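Local coordinates for protein enolase from the environmental genome shotgun sequencing of the Sargasso Sea (PDB 2QGY) that is of unknown function but, as a magnesium-binding member of the enolase superfamily, probably abstracts a proton next to a substrate carboxylate, at residues A[138-143]-A[329-334]; A[305-310]-A[335-340]. All blocks are in the same frame, centred on the assembly; numbering follows the deposited sequence.

Contact 1 of 2, residues A[138-143]-A[329-334]; sequences IYATCW and IFPDYI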
ATOM      1  N   ILE A 138     -25.124 -13.991   6.585  1.00 18.99           N
ATOM      2  CA  ILE A 138     -24.746 -12.606   6.285  1.00 18.79           C
ATOM      3  C   ILE A 138     -25.177 -11.633   7.369  1.00 18.94           C
ATOM      4  O   ILE A 138     -26.032 -11.944   8.189  1.00 19.59           O
ATOM      5  CB  ILE A 138     -25.332 -12.139   4.905  1.00 18.82           C
ATOM      6  CG1 ILE A 138     -26.829 -12.470   4.784  1.00 19.58           C
ATOM      7  CG2 ILE A 138     -24.587 -12.798   3.753  1.00 19.97           C
ATOM      8  CD1 ILE A 138     -27.774 -11.452   5.338  1.00 23.99           C
ATOM      9  N   TYR A 139     -24.595 -10.434   7.368  1.00 17.76           N
ATOM     10  CA  TYR A 139     -25.087  -9.355   8.188  1.00 17.06           C
ATOM     11  C   TYR A 139     -25.094  -8.106   7.297  1.00 17.32           C
ATOM     12  O   TYR A 139     -24.412  -8.067   6.265  1.00 19.20           O
ATOM     13  CB  TYR A 139     -24.198  -9.148   9.435  1.00 17.16           C
ATOM     14  CG  TYR A 139     -22.856  -8.493   9.128  1.00 14.81           C
ATOM     15  CD1 TYR A 139     -22.712  -7.104   9.170  1.00 14.76           C
ATOM     16  CD2 TYR A 139     -21.744  -9.266   8.765  1.00 15.19           C
ATOM     17  CE1 TYR A 139     -21.465  -6.477   8.845  1.00 14.44           C
ATOM     18  CE2 TYR A 139     -20.510  -8.674   8.457  1.00 16.31           C
ATOM     19  CZ  TYR A 139     -20.383  -7.284   8.486  1.00 15.76           C
ATOM     20  OH  TYR A 139     -19.170  -6.705   8.208  1.00 16.22           O
ATOM     21  N   ALA A 140     -25.870  -7.112   7.700  1.00 17.19           N
ATOM     22  CA  ALA A 140     -26.048  -5.899   6.928  1.00 17.91           C
ATOM     23  C   ALA A 140     -25.386  -4.720   7.579  1.00 18.09           C
ATOM     24  O   ALA A 140     -25.552  -4.467   8.795  1.00 18.30           O
ATOM     25  CB  ALA A 140     -27.533  -5.615   6.725  1.00 17.76           C
ATOM     26  N   THR A 141     -24.655  -3.963   6.767  1.00 18.42           N
ATOM     27  CA  THR A 141     -23.996  -2.760   7.241  1.00 17.69           C
ATOM     28  C   THR A 141     -24.854  -1.545   6.954  1.00 18.67           C
ATOM     29  O   THR A 141     -25.345  -1.373   5.846  1.00 17.43           O
ATOM     30  CB  THR A 141     -22.609  -2.598   6.591  1.00 18.66           C
ATOM     31  OG1 THR A 141     -21.768  -3.648   7.059  1.00 17.00           O
ATOM     32  CG2 THR A 141     -21.977  -1.271   6.935  1.00 18.69           C
ATOM     33  N   CYS A 142     -25.062  -0.733   7.992  1.00 19.23           N
ATOM     34  CA  CYS A 142     -25.860   0.499   7.895  1.00 20.05           C
ATOM     35  C   CYS A 142     -24.931   1.706   7.898  1.00 19.50           C
ATOM     36  O   CYS A 142     -24.456   2.142   8.953  1.00 19.04           O
ATOM     37  CB  CYS A 142     -26.789   0.635   9.095  1.00 19.60           C
ATOM     38  SG  CYS A 142     -27.957   1.941   8.804  1.00 23.36           S
ATOM     39  N   TRP A 143     -24.646   2.234   6.718  1.00 19.60           N
ATOM     40  CA  TRP A 143     -23.745   3.345   6.597  1.00 19.93           C
ATOM     41  C   TRP A 143     -24.152   4.227   5.429  1.00 21.03           C
ATOM     42  O   TRP A 143     -24.544   3.721   4.377  1.00 19.45           O
ATOM     43  CB  TRP A 143     -22.322   2.811   6.342  1.00 21.21           C
ATOM     44  CG  TRP A 143     -21.297   3.899   6.290  1.00 21.77           C
ATOM     45  CD1 TRP A 143     -20.582   4.421   7.349  1.00 23.95           C
ATOM     46  CD2 TRP A 143     -20.880   4.618   5.133  1.00 21.55           C
ATOM     47  NE1 TRP A 143     -19.753   5.426   6.909  1.00 23.77           N
ATOM     48  CE2 TRP A 143     -19.901   5.552   5.548  1.00 23.42           C
ATOM     49  CE3 TRP A 143     -21.209   4.538   3.762  1.00 20.79           C
ATOM     50  CZ2 TRP A 143     -19.269   6.423   4.649  1.00 23.95           C
ATOM     51  CZ3 TRP A 143     -20.587   5.411   2.880  1.00 24.00           C
ATOM     52  CH2 TRP A 143     -19.625   6.330   3.324  1.00 23.01           C
ATOM     53  N   ILE A 329     -22.870  -7.567   3.815  1.00 15.98           N
ATOM     54  CA  ILE A 329     -23.664  -7.042   2.683  1.00 16.91           C
ATOM     55  C   ILE A 329     -24.075  -5.593   2.935  1.00 16.62           C
ATOM     56  O   ILE A 329     -24.250  -5.189   4.074  1.00 17.03           O
ATOM     57  CB  ILE A 329     -24.918  -7.905   2.360  1.00 18.34           C
ATOM     58  CG1 ILE A 329     -25.915  -7.849   3.493  1.00 20.64           C
ATOM     59  CG2 ILE A 329     -24.547  -9.374   2.029  1.00 17.71           C
ATOM     60  CD1 ILE A 329     -27.346  -7.772   3.012  1.00 28.10           C
ATOM     61  N   PHE A 330     -24.178  -4.816   1.861  1.00 17.42           N
ATOM     62  CA  PHE A 330     -24.725  -3.469   1.899  1.00 16.84           C
ATOM     63  C   PHE A 330     -26.076  -3.580   1.222  1.00 17.17           C
ATOM     64  O   PHE A 330     -26.140  -3.692   0.004  1.00 17.05           O
ATOM     65  CB  PHE A 330     -23.828  -2.482   1.139  1.00 17.73           C
ATOM     66  CG  PHE A 330     -22.655  -2.034   1.926  1.00 14.47           C
ATOM     67  CD1 PHE A 330     -22.641  -0.785   2.538  1.00 18.39           C
ATOM     68  CD2 PHE A 330     -21.556  -2.874   2.085  1.00 16.67           C
ATOM     69  CE1 PHE A 330     -21.536  -0.386   3.283  1.00 18.03           C
ATOM     70  CE2 PHE A 330     -20.438  -2.483   2.839  1.00 17.21           C
ATOM     71  CZ  PHE A 330     -20.438  -1.231   3.445  1.00 18.70           C
ATOM     72  N   PRO A 331     -27.148  -3.657   2.022  1.00 18.29           N
ATOM     73  CA  PRO A 331     -28.449  -3.888   1.412  1.00 18.25           C
ATOM     74  C   PRO A 331     -28.788  -2.826   0.363  1.00 18.12           C
ATOM     75  O   PRO A 331     -29.381  -3.176  -0.653  1.00 19.08           O
ATOM     76  CB  PRO A 331     -29.418  -3.827   2.594  1.00 18.93           C
ATOM     77  CG  PRO A 331     -28.600  -4.309   3.755  1.00 18.93           C
ATOM     78  CD  PRO A 331     -27.241  -3.582   3.493  1.00 18.49           C
ATOM     79  N   ASP A 332     -28.360  -1.580   0.574  1.00 18.54           N
ATOM     80  CA  ASP A 332     -28.700  -0.483  -0.353  1.00 17.93           C
ATOM     81  C   ASP A 332     -27.984  -0.576  -1.697  1.00 18.25           C
ATOM     82  O   ASP A 332     -28.327   0.135  -2.632  1.00 17.95           O
ATOM     83  CB  ASP A 332     -28.515   0.894   0.280  1.00 18.93           C
ATOM     84  CG  ASP A 332     -27.106   1.110   0.855  1.00 21.28           C
ATOM     85  OD1 ASP A 332     -26.643   0.272   1.665  1.00 22.89           O
ATOM     86  OD2 ASP A 332     -26.490   2.133   0.511  1.00 22.36           O
ATOM     87  N   TYR A 333     -26.970  -1.429  -1.780  1.00 17.28           N
ATOM     88  CA  TYR A 333     -26.269  -1.690  -3.034  1.00 17.25           C
ATOM     89  C   TYR A 333     -26.885  -2.850  -3.825  1.00 17.38           C
ATOM     90  O   TYR A 333     -26.465  -3.150  -4.973  1.00 16.86           O
ATOM     91  CB  TYR A 333     -24.809  -2.036  -2.725  1.00 15.98           C
ATOM     92  CG  TYR A 333     -23.916  -0.845  -2.357  1.00 18.34           C
ATOM     93  CD1 TYR A 333     -24.448   0.414  -2.032  1.00 20.05           C
ATOM     94  CD2 TYR A 333     -22.524  -0.990  -2.339  1.00 18.07           C
ATOM     95  CE1 TYR A 333     -23.597   1.509  -1.704  1.00 17.97           C
ATOM     96  CE2 TYR A 333     -21.685   0.076  -2.012  1.00 17.21           C
ATOM     97  CZ  TYR A 333     -22.212   1.309  -1.711  1.00 18.48           C
ATOM     98  OH  TYR A 333     -21.352   2.358  -1.410  1.00 19.56           O
ATOM     99  N   ILE A 334     -27.861  -3.542  -3.225  1.00 17.80           N
ATOM    100  CA  ILE A 334     -28.401  -4.723  -3.900  1.00 18.93           C
ATOM    101  C   ILE A 334     -29.174  -4.377  -5.183  1.00 19.46           C
ATOM    102  O   ILE A 334     -28.873  -4.915  -6.242  1.00 19.29           O
ATOM    103  CB  ILE A 334     -29.266  -5.591  -2.975  1.00 19.61           C
ATOM    104  CG1 ILE A 334     -28.420  -6.173  -1.814  1.00 19.11           C
ATOM    105  CG2 ILE A 334     -29.948  -6.693  -3.778  1.00 19.13           C
ATOM    106  CD1 ILE A 334     -27.566  -7.406  -2.189  1.00 25.57           C
TER
HETATM  107  O   HOH W   1     -26.087   0.802   4.359  1.00 21.37           O
HETATM  108  O   HOH W   2     -24.196   2.656   1.758  1.00 23.40           O

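Contact 2 of 2, residues A[305-310]-A[335-340]; sequences NSMSVS and NFSKKF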
ATOM      1  N   ASN A 305     -18.020  -2.973  -1.775  1.00 14.39           N
ATOM      2  CA  ASN A 305     -17.776  -3.190  -3.217  1.00 15.31           C
ATOM      3  C   ASN A 305     -19.167  -3.328  -3.823  1.00 15.64           C
ATOM      4  O   ASN A 305     -20.190  -3.191  -3.114  1.00 16.07           O
ATOM      5  CB  ASN A 305     -17.054  -4.522  -3.440  1.00 14.79           C
ATOM      6  CG  ASN A 305     -15.632  -4.547  -2.871  1.00 15.47           C
ATOM      7  OD1 ASN A 305     -14.779  -3.749  -3.260  1.00 16.87           O
ATOM      8  ND2 ASN A 305     -15.366  -5.495  -2.010  1.00 14.91           N
ATOM      9  N   SER A 306     -19.243  -3.611  -5.122  1.00 16.03           N
ATOM     10  CA  SER A 306     -20.575  -3.934  -5.684  1.00 16.56           C
ATOM     11  C   SER A 306     -21.101  -5.224  -5.094  1.00 15.75           C
ATOM     12  O   SER A 306     -20.341  -6.045  -4.608  1.00 15.43           O
ATOM     13  CB  SER A 306     -20.534  -4.073  -7.187  1.00 15.66           C
ATOM     14  OG  SER A 306     -20.274  -5.423  -7.566  1.00 20.51           O
ATOM     15  N   MET A 307     -22.416  -5.409  -5.160  1.00 16.57           N
ATOM     16  CA  MET A 307     -22.998  -6.663  -4.695  1.00 16.99           C
ATOM     17  C   MET A 307     -23.095  -7.673  -5.843  1.00 17.59           C
ATOM     18  O   MET A 307     -23.886  -8.631  -5.776  1.00 17.87           O
ATOM     19  CB  MET A 307     -24.364  -6.446  -3.979  1.00 16.84           C
ATOM     20  CG  MET A 307     -24.324  -5.700  -2.595  1.00 16.72           C
ATOM     21  SD  MET A 307     -23.468  -6.649  -1.312  1.00  8.31           S
ATOM     22  CE  MET A 307     -21.856  -5.847  -1.326  1.00 17.07           C
ATOM     23  N   SER A 308     -22.267  -7.480  -6.878  1.00 15.97           N
ATOM     24  CA  SER A 308     -22.193  -8.391  -8.002  1.00 15.96           C
ATOM     25  C   SER A 308     -20.945  -9.273  -7.884  1.00 15.71           C
ATOM     26  O   SER A 308     -20.971 -10.271  -7.150  1.00 17.20           O
ATOM     27  CB  SER A 308     -22.277  -7.621  -9.348  1.00 16.69           C
ATOM     28  OG  SER A 308     -21.167  -6.744  -9.604  1.00 17.77           O
ATOM     29  N   VAL A 309     -19.859  -8.896  -8.547  1.00 15.95           N
ATOM     30  CA  VAL A 309     -18.657  -9.769  -8.669  1.00 16.11           C
ATOM     31  C   VAL A 309     -17.968  -9.994  -7.303  1.00 16.45           C
ATOM     32  O   VAL A 309     -17.757 -11.138  -6.881  1.00 17.55           O
ATOM     33  CB  VAL A 309     -17.640  -9.216  -9.724  1.00 16.52           C
ATOM     34  CG1 VAL A 309     -16.459 -10.125  -9.852  1.00 16.01           C
ATOM     35  CG2 VAL A 309     -18.316  -9.069 -11.108  1.00 16.61           C
ATOM     36  N   SER A 310     -17.651  -8.913  -6.608  1.00 16.22           N
ATOM     37  CA  SER A 310     -17.068  -9.024  -5.248  1.00 15.58           C
ATOM     38  C   SER A 310     -17.944  -9.836  -4.297  1.00 15.20           C
ATOM     39  O   SER A 310     -17.435 -10.722  -3.587  1.00 15.22           O
ATOM     40  CB  SER A 310     -16.836  -7.654  -4.644  1.00 15.72           C
ATOM     41  OG  SER A 310     -15.845  -6.948  -5.353  1.00 16.43           O
ATOM     42  N   ASN A 335     -30.166  -3.499  -5.102  1.00 20.39           N
ATOM     43  CA  ASN A 335     -30.938  -3.225  -6.322  1.00 21.46           C
ATOM     44  C   ASN A 335     -30.148  -2.378  -7.306  1.00 20.96           C
ATOM     45  O   ASN A 335     -30.322  -2.514  -8.524  1.00 20.55           O
ATOM     46  CB  ASN A 335     -32.274  -2.579  -6.011  1.00 22.23           C
ATOM     47  CG  ASN A 335     -33.198  -3.508  -5.248  1.00 27.35           C
ATOM     48  OD1 ASN A 335     -33.241  -4.721  -5.490  1.00 29.54           O
ATOM     49  ND2 ASN A 335     -33.948  -2.941  -4.323  1.00 30.92           N
ATOM     50  N   PHE A 336     -29.243  -1.533  -6.800  1.00 19.66           N
ATOM     51  CA  PHE A 336     -28.329  -0.871  -7.708  1.00 19.81           C
ATOM     52  C   PHE A 336     -27.568  -1.898  -8.568  1.00 18.98           C
ATOM     53  O   PHE A 336     -27.426  -1.738  -9.785  1.00 19.13           O
ATOM     54  CB  PHE A 336     -27.305   0.011  -6.999  1.00 19.40           C
ATOM     55  CG  PHE A 336     -26.353   0.640  -7.958  1.00 20.05           C
ATOM     56  CD1 PHE A 336     -26.767   1.725  -8.733  1.00 21.64           C
ATOM     57  CD2 PHE A 336     -25.073   0.119  -8.147  1.00 21.74           C
ATOM     58  CE1 PHE A 336     -25.930   2.286  -9.644  1.00 19.61           C
ATOM     59  CE2 PHE A 336     -24.220   0.678  -9.074  1.00 19.97           C
ATOM     60  CZ  PHE A 336     -24.645   1.766  -9.834  1.00 20.72           C
ATOM     61  N   SER A 337     -27.016  -2.912  -7.912  1.00 19.05           N
ATOM     62  CA  SER A 337     -26.205  -3.915  -8.594  1.00 18.79           C
ATOM     63  C   SER A 337     -27.095  -4.730  -9.536  1.00 19.51           C
ATOM     64  O   SER A 337     -26.659  -5.172 -10.611  1.00 17.96           O
ATOM     65  CB  SER A 337     -25.525  -4.825  -7.580  1.00 19.47           C
ATOM     66  OG  SER A 337     -24.656  -4.084  -6.733  1.00 16.21           O
ATOM     67  N   LYS A 338     -28.351  -4.931  -9.122  1.00 19.53           N
ATOM     68  CA  LYS A 338     -29.312  -5.646  -9.966  1.00 20.80           C
ATOM     69  C   LYS A 338     -29.590  -4.946 -11.298  1.00 21.14           C
ATOM     70  O   LYS A 338     -30.051  -5.581 -12.256  1.00 22.30           O
ATOM     71  CB  LYS A 338     -30.601  -5.884  -9.206  1.00 20.66           C
ATOM     72  CG  LYS A 338     -30.469  -6.994  -8.155  1.00 20.10           C
ATOM     73  CD  LYS A 338     -31.798  -7.295  -7.524  1.00 23.96           C
ATOM     74  CE  LYS A 338     -31.714  -8.571  -6.711  1.00 29.60           C
ATOM     75  NZ  LYS A 338     -32.965  -8.724  -5.906  1.00 34.69           N
ATOM     76  N   LYS A 339     -29.325  -3.649 -11.362  1.00 21.48           N
ATOM     77  CA  LYS A 339     -29.491  -2.905 -12.626  1.00 21.68           C
ATOM     78  C   LYS A 339     -28.666  -3.506 -13.757  1.00 22.23           C
ATOM     79  O   LYS A 339     -29.097  -3.510 -14.919  1.00 22.61           O
ATOM     80  CB  LYS A 339     -29.133  -1.430 -12.469  1.00 22.14           C
ATOM     81  CG  LYS A 339     -30.071  -0.606 -11.607  1.00 23.18           C
ATOM     82  CD  LYS A 339     -29.478   0.795 -11.439  1.00 26.63           C
ATOM     83  CE  LYS A 339     -30.388   1.692 -10.602  1.00 32.24           C
ATOM     84  NZ  LYS A 339     -31.607   2.060 -11.356  1.00 34.21           N
ATOM     85  N   PHE A 340     -27.470  -4.002 -13.440  1.00 20.73           N
ATOM     86  CA  PHE A 340     -26.594  -4.514 -14.490  1.00 20.23           C
ATOM     87  C   PHE A 340     -26.226  -5.995 -14.315  1.00 20.18           C
ATOM     88  O   PHE A 340     -25.615  -6.572 -15.190  1.00 20.99           O
ATOM     89  CB  PHE A 340     -25.331  -3.636 -14.610  1.00 20.08           C
ATOM     90  CG  PHE A 340     -24.476  -3.649 -13.359  1.00 18.49           C
ATOM     91  CD1 PHE A 340     -23.512  -4.639 -13.171  1.00 20.31           C
ATOM     92  CD2 PHE A 340     -24.660  -2.683 -12.380  1.00 18.01           C
ATOM     93  CE1 PHE A 340     -22.733  -4.648 -12.010  1.00 18.61           C
ATOM     94  CE2 PHE A 340     -23.885  -2.676 -11.216  1.00 19.81           C
ATOM     95  CZ  PHE A 340     -22.921  -3.669 -11.038  1.00 18.14           C
TER

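Contact 1 of 2, residues A[138-143]-A[329-334]
Thr141 lies over one face of the Phe330 ring, its CB 4.2 Å from the ring centroid and 15° off the normal, a CH-pi contact displaced toward the rim. CG2, anti to the backbone N (OG1 has chi1 -67°), reaches ring atoms CE1 and CZ, while Trp143 CB comes obliquely to CE1. OG1 is taken by Glu328, so threonine serves both sides here: a methyl for the ring and a hydroxyl for the carboxylate. The Phe330 ring also meets Trp304.

The backbones themselves pair in parallel. Ile329 N donates to Tyr139 O at 2.9 Å and Thr141 N to Ile329 O at 3.0 Å, so Ile329 is gripped through both its N and its O. Ala140 is bridged with Ile329, and its small CB accepts Pro331 CG at 3.4 Å, a tight fit; Phe160 and Tyr165 cover this side. Ile138 CG2 meets Ile329 CG2 at 3.8 Å, adding branched apolar bulk to the same layer.

Where the chains diverge, water takes over. One water accepts from Trp143 N and lies within bonding distance of Thr141 O and Asp332 OD1; a second joins Trp143 O to Asp332 OD2, which Ser26 also binds. A carboxylate suits this place because it offers an acceptor oxygen to each of the two waters.

The side chain of Tyr139, whose hydroxyl bonds Lys169, lies about 7 Å from the bound magnesium ion. The pairing of strands 135-141 and 327-329 is characteristic of the closure of the enolase-superfamily barrel, where the first and last parallel strands meet.

Contact 2 of 2, residues A[305-310]-A[335-340]
An ST turn just ahead of helix 309-320 meets the short helix 334-338 in this contact, with Met307 and Ser337 closest along the backbones. Ser337 OG accepts the Met307 N-H at 3.0 Å and 150°. It is also hydrogen-bonded to Tyr333 O, one helical turn back, so a single hydroxyl links its own helix to the neighbouring loop. The chi1 of -61° sets OG beside its own backbone N and anti to the carbonyl carbon. Serine suits the place: it is short enough to let the chains approach, and Met307 CB packs against OG at 3.6 Å.

Within the loop, Ser306 OG closes the ST turn by accepting from Ser308 N at 2.9 Å. The same oxygen receives a proton from Ser308 OG at 2.6 Å, and is bonded to Glu52, which also takes the N-H of Ser310. Through Ser306 OG and the N-H of Ser310, Glu52 ties the start of helix 309-320, an element of the C-terminal barrel domain, to strand 48-53 of the N-terminal domain's antiparallel sheet. Ser308 holds the N-cap position, but its hydroxyl turns to Ser306 and makes no capping bond.

Phe340 brings an aromatic edge to this polar cluster. Ser308 OG lies near the ring plane, 3.6 Å from CE1. With chi1 at 63°, Phe340 CG sits between the backbone N and the carbonyl carbon, and the ring lies against its own turn, with Ser337 O 3.6 Å above the plane, over the ring centre. Ile38, Ile368 and Leu369 also pack against Phe340.

How the contacts relate
Both contacts are buried, with centres 12 Å apart, and they share one run of chain: 329-334 leaves the last barrel strand and passes directly into 335-340. Contact 1 belongs to the barrel wall, where parallel backbone bonds and apolar side chains dominate until waters fill in at the strand ends. Contact 2 is smaller, 160 against 403 Å², and joins loop to helix mainly through serine hydroxyls, close to the N-terminal domain. Met307 connects the two: its CG lies 3.7 Å from Tyr333 CB, and its SD packs near Phe330 N. Tyr333 CD2 also approaches Asn305 O at 3.3 Å.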